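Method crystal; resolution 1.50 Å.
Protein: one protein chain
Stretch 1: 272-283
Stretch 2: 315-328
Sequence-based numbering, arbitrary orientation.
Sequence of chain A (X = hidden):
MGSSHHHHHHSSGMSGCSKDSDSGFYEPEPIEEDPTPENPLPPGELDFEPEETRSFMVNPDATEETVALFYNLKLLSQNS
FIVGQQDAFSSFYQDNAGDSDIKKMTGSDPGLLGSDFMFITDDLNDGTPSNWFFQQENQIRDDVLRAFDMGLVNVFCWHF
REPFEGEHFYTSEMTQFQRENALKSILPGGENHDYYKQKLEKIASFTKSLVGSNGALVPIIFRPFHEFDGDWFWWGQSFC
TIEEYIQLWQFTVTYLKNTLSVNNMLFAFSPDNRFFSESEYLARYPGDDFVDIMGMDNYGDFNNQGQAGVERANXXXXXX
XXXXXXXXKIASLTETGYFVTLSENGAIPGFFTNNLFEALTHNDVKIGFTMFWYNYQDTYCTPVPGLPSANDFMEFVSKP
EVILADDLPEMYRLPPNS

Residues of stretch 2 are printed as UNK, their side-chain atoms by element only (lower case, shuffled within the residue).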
# COMPACT_ATOMS: atom_id res chain seq x y z
N ASP A 272 1.30 0.84 11.57
CA ASP A 272 0.61 -0.40 11.88
C ASP A 272 -0.59 -0.03 12.74
O ASP A 272 -1.24 0.97 12.45
CB ASP A 272 1.57 -1.36 12.57
CG ASP A 272 1.18 -2.80 12.42
OD1 ASP A 272 0.43 -3.29 13.30
OD2 ASP A 272 1.64 -3.46 11.45
N ASN A 273 -0.92 -0.82 13.76
CA ASN A 273 -2.19 -0.64 14.47
C ASN A 273 -2.02 -0.14 15.91
O ASN A 273 -2.94 -0.28 16.72
CB ASN A 273 -2.99 -1.95 14.48
CG ASN A 273 -2.32 -3.01 15.35
OD1 ASN A 273 -1.38 -2.71 16.07
ND2 ASN A 273 -2.83 -4.22 15.32
N ARG A 274 -0.88 0.48 16.21
CA ARG A 274 -0.50 0.80 17.58
C ARG A 274 -0.91 2.23 17.94
O ARG A 274 -0.10 3.07 18.32
CB ARG A 274 1.00 0.59 17.78
CG ARG A 274 1.38 -0.88 17.63
CD ARG A 274 2.91 -1.00 17.54
NE ARG A 274 3.49 -0.59 18.80
CZ ARG A 274 3.73 -1.41 19.82
NH1 ARG A 274 3.44 -2.70 19.74
NH2 ARG A 274 4.27 -0.93 20.93
N PHE A 275 -2.21 2.50 17.79
CA PHE A 275 -2.78 3.76 18.19
C PHE A 275 -4.25 3.55 18.53
O PHE A 275 -4.91 2.64 18.01
CB PHE A 275 -2.64 4.81 17.06
CG PHE A 275 -3.40 4.47 15.82
CD1 PHE A 275 -4.71 4.93 15.62
CD2 PHE A 275 -2.81 3.70 14.83
CE1 PHE A 275 -5.41 4.62 14.44
CE2 PHE A 275 -3.52 3.39 13.67
CZ PHE A 275 -4.82 3.83 13.49
N PHE A 276 -4.76 4.42 19.40
CA PHE A 276 -6.15 4.41 19.82
C PHE A 276 -6.80 5.77 19.71
O PHE A 276 -7.94 5.93 20.17
CB PHE A 276 -6.28 3.96 21.28
CG PHE A 276 -5.89 2.54 21.51
CD1 PHE A 276 -6.84 1.54 21.42
CD2 PHE A 276 -4.59 2.21 21.83
CE1 PHE A 276 -6.51 0.23 21.64
CE2 PHE A 276 -4.24 0.89 22.04
CZ PHE A 276 -5.21 -0.10 21.95
N SER A 277 -6.10 6.77 19.17
CA SER A 277 -6.61 8.12 19.14
C SER A 277 -6.07 8.85 17.91
O SER A 277 -5.06 8.46 17.31
CB SER A 277 -6.17 8.87 20.39
OG SER A 277 -4.77 9.03 20.41
N GLU A 278 -6.75 9.95 17.55
CA GLU A 278 -6.26 10.80 16.46
C GLU A 278 -4.87 11.34 16.77
O GLU A 278 -4.00 11.36 15.90
CB GLU A 278 -7.22 11.97 16.22
CG GLU A 278 -8.57 11.57 15.71
CD GLU A 278 -9.51 12.76 15.50
OE1 GLU A 278 -9.10 13.93 15.69
OE2 GLU A 278 -10.68 12.49 15.14
N SER A 279 -4.66 11.82 18.01
CA SER A 279 -3.35 12.35 18.37
C SER A 279 -2.25 11.31 18.20
O SER A 279 -1.16 11.64 17.73
CB SER A 279 -3.36 12.88 19.80
OG SER A 279 -4.20 14.03 19.84
N GLU A 280 -2.53 10.05 18.54
CA GLU A 280 -1.48 9.05 18.40
C GLU A 280 -1.27 8.68 16.95
O GLU A 280 -0.13 8.52 16.52
CB GLU A 280 -1.72 7.82 19.28
CG GLU A 280 -0.49 6.88 19.38
CD GLU A 280 0.83 7.55 19.91
OE1 GLU A 280 0.83 8.61 20.60
OE2 GLU A 280 1.90 6.96 19.64
N TYR A 281 -2.35 8.60 16.16
CA TYR A 281 -2.19 8.37 14.72
C TYR A 281 -1.33 9.45 14.09
O TYR A 281 -0.53 9.17 13.18
CB TYR A 281 -3.55 8.33 14.03
CG TYR A 281 -3.43 8.03 12.57
CD1 TYR A 281 -3.26 6.72 12.14
CD2 TYR A 281 -3.48 9.04 11.62
CE1 TYR A 281 -3.15 6.44 10.76
CE2 TYR A 281 -3.37 8.78 10.27
CZ TYR A 281 -3.19 7.48 9.84
OH TYR A 281 -3.08 7.26 8.47
N LEU A 282 -1.49 10.70 14.53
CA LEU A 282 -0.83 11.86 13.93
C LEU A 282 0.56 12.15 14.52
O LEU A 282 1.22 13.11 14.09
CB LEU A 282 -1.72 13.11 14.05
CG LEU A 282 -3.02 13.10 13.24
CD1 LEU A 282 -3.96 14.22 13.69
CD2 LEU A 282 -2.72 13.28 11.76
N ALA A 283 1.01 11.34 15.49
CA ALA A 283 2.27 11.62 16.18
C ALA A 283 3.43 11.88 15.22
O ALA A 283 4.19 12.85 15.40
CB ALA A 283 2.60 10.51 17.18
N UNK A 315 -12.59 0.62 15.30
CA UNK A 315 -12.35 1.90 15.97
C UNK A 315 -11.11 2.59 15.40
O UNK A 315 -11.09 3.82 15.22
o UNK A 315 -12.30 0.59 20.03
c UNK A 315 -12.20 1.69 17.48
n UNK A 315 -14.53 0.62 20.20
c UNK A 315 -13.39 0.82 19.54
c UNK A 315 -13.53 1.34 18.14
N UNK A 316 -10.04 1.82 15.15
CA UNK A 316 -8.85 2.45 14.63
C UNK A 316 -9.07 2.91 13.19
O UNK A 316 -8.67 4.02 12.82
c UNK A 316 -7.30 1.17 16.22
n UNK A 316 -5.14 -1.68 17.61
c UNK A 316 -7.68 1.47 14.76
c UNK A 316 -6.36 -0.04 16.25
c UNK A 316 -6.09 -0.50 17.69
N UNK A 317 -9.75 2.09 12.37
CA UNK A 317 -10.02 2.52 11.00
C UNK A 317 -10.93 3.73 10.96
O UNK A 317 -10.83 4.55 10.02
c UNK A 317 -9.04 1.79 8.18
c UNK A 317 -10.46 1.50 8.63
c UNK A 317 -10.55 1.35 10.16
c UNK A 317 -10.98 0.24 7.95
N UNK A 318 -11.86 3.86 11.94
CA UNK A 318 -12.74 5.02 11.98
C UNK A 318 -11.96 6.29 12.25
O UNK A 318 -12.30 7.37 11.72
n UNK A 318 -17.46 7.47 10.69
c UNK A 318 -14.84 5.98 13.10
c UNK A 318 -13.85 4.81 13.01
c UNK A 318 -16.80 7.14 11.99
c UNK A 318 -15.67 6.10 11.80
N UNK A 319 -10.92 6.19 13.09
CA UNK A 319 -10.05 7.34 13.31
C UNK A 319 -9.43 7.78 11.99
O UNK A 319 -9.38 8.97 11.67
c UNK A 319 -7.82 7.98 14.25
c UNK A 319 -9.51 6.87 15.74
c UNK A 319 -8.50 6.23 16.71
c UNK A 319 -8.94 6.98 14.31
N UNK A 320 -8.83 6.83 11.26
CA UNK A 320 -8.25 7.15 9.95
C UNK A 320 -9.31 7.74 9.04
O UNK A 320 -9.07 8.74 8.35
c UNK A 320 -6.96 6.18 7.94
c UNK A 320 -7.60 5.90 9.33
c UNK A 320 -6.56 5.30 10.31
N UNK A 321 -10.47 7.09 8.97
CA UNK A 321 -11.53 7.55 8.08
C UNK A 321 -12.01 8.96 8.46
O UNK A 321 -12.24 9.80 7.58
c UNK A 321 -12.68 6.54 8.11
o UNK A 321 -13.82 6.99 7.41
N UNK A 322 -12.14 9.24 9.76
CA UNK A 322 -12.55 10.58 10.19
C UNK A 322 -11.52 11.63 9.80
O UNK A 322 -11.87 12.73 9.36
c UNK A 322 -12.75 10.64 11.71
c UNK A 322 -14.05 10.02 12.17
o UNK A 322 -14.96 9.79 11.33
o UNK A 322 -14.17 9.79 13.41
N UNK A 323 -10.23 11.32 9.98
CA UNK A 323 -9.20 12.29 9.62
C UNK A 323 -9.16 12.52 8.12
O UNK A 323 -8.96 13.65 7.66
c UNK A 323 -7.59 11.95 11.59
c UNK A 323 -7.84 11.81 10.10
c UNK A 323 -7.51 13.42 12.00
c UNK A 323 -6.28 11.20 11.89
N UNK A 324 -9.32 11.45 7.33
CA UNK A 324 -9.37 11.61 5.88
C UNK A 324 -10.56 12.47 5.44
O UNK A 324 -10.44 13.28 4.51
c UNK A 324 -9.41 10.24 5.22
N UNK A 325 -11.71 12.32 6.09
CA UNK A 325 -12.83 13.20 5.77
C UNK A 325 -12.50 14.65 6.12
O UNK A 325 -12.73 15.56 5.32
c UNK A 325 -14.08 12.73 6.52
c UNK A 325 -16.18 11.36 6.28
o UNK A 325 -16.51 10.54 7.16
c UNK A 325 -14.71 11.48 5.94
o UNK A 325 -17.00 12.10 5.69
N UNK A 326 -11.90 14.88 7.28
CA UNK A 326 -11.62 16.25 7.70
C UNK A 326 -10.56 16.93 6.83
O UNK A 326 -10.67 18.13 6.54
o UNK A 326 -10.83 16.08 11.83
c UNK A 326 -11.22 16.26 9.17
o UNK A 326 -12.91 15.49 12.32
c UNK A 326 -12.03 15.87 11.52
c UNK A 326 -12.42 16.09 10.08
N UNK A 327 -9.54 16.17 6.38
CA UNK A 327 -8.38 16.74 5.70
C UNK A 327 -8.43 16.53 4.19
O UNK A 327 -7.48 16.89 3.49
n UNK A 327 -4.89 17.18 11.73
n UNK A 327 -6.00 16.23 9.95
c UNK A 327 -6.87 16.71 7.73
c UNK A 327 -6.11 15.75 8.57
n UNK A 327 -3.81 16.91 9.72
c UNK A 327 -4.90 16.77 10.47
c UNK A 327 -7.09 16.19 6.30
N UNK A 328 -9.55 16.03 3.67
CA UNK A 328 -9.72 15.75 2.24
C UNK A 328 -8.62 14.83 1.73
O UNK A 328 -7.94 15.13 0.75
c UNK A 328 -10.74 18.06 2.14
c UNK A 328 -10.47 16.70 0.06
c UNK A 328 -9.87 17.03 1.40
O HOH W 1 -12.10 9.92 15.06
O HOH W 2 -10.07 16.28 14.71

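Position 315 carries three side-chain carbons, the third bearing one oxygen and one nitrogen; it makes no contact with stretch 1 and is Gln315. At 316, four carbons run in a row to a terminal nitrogen, extended past the ring of Phe276 and ending 2.8 Å from Asn273 O. This is Lys316, whose NZ donates a hydrogen bond to that carbonyl. Its CE lies over one face of the Phe276 ring, 4.0 Å from Phe276 CE1, while NZ is too far from the ring centroid for more than a weak cation-pi attraction.

Position 317 has four carbons forked at the second and points away from stretch 1: Leu317. Position 318 again has four carbons in a row and a nitrogen, out of reach of stretch 1, and is Lys318.

At 319 the four carbons fork at the first, one arm being two carbons long, and lie against the backbone at Phe276 and Ser277 and against Glu278; this is Ile319. Its CD1 reaches the backbone, 3.5 Å from Ser277 N, and its CG2 sits 3.9 Å from Glu278 CG. Position 320 has one carbon carrying two more, packed near two aromatic rings; it is Val320, with CG2 3.6 Å from Tyr281 CE1 and 3.9 Å from Phe275 CZ. One carbon and one oxygen at 321, remote from stretch 1, give Ser321.

At 322 two carbons, the second carrying two oxygens, approach Glu278, to which a water joins them; this is Asp322. The water donates to both Asp322 OD2 and Glu278 OE2, so the two carboxylates meet through a shared donor, and Asp322 also forms a salt bridge with Lys318 in its own helix. Position 323 holds four carbons forked at the second, set against Tyr281 and Leu282: this is Leu323, whose CD1 lies 3.5 Å from Tyr281 CD2 and 4.0 Å from Leu282 CG.

A single carbon at 324, out of reach of stretch 1, gives Ala324. Position 325 has three carbons, the third with two oxygens, out of reach of stretch 1: Glu325. Position 326 has the same pattern, joined to Glu278 through a second water: Glu326. At 327, three carbons, a nitrogen and a carbon with two further nitrogens lie against Leu282; this is Arg327, with Leu282 CD2 over one face of its guanidinium. One carbon carrying two at 328, out of reach of stretch 1, is Val328, which leaves the helix with positive phi in a Schellman motif.

The contact is thus an apolar seam. Ile319, Val320 and Leu323 pack against Phe275, Tyr281 and Leu282, with the Lys316 hydrogen bond fastening one end and Arg327 covering Leu282 at the other. Waters bridge the acidic groups alongside. The two stretches bury 663 Å² between them, both sides summed.

Stretch 2 315-328: QKLKIVSDLAEERV
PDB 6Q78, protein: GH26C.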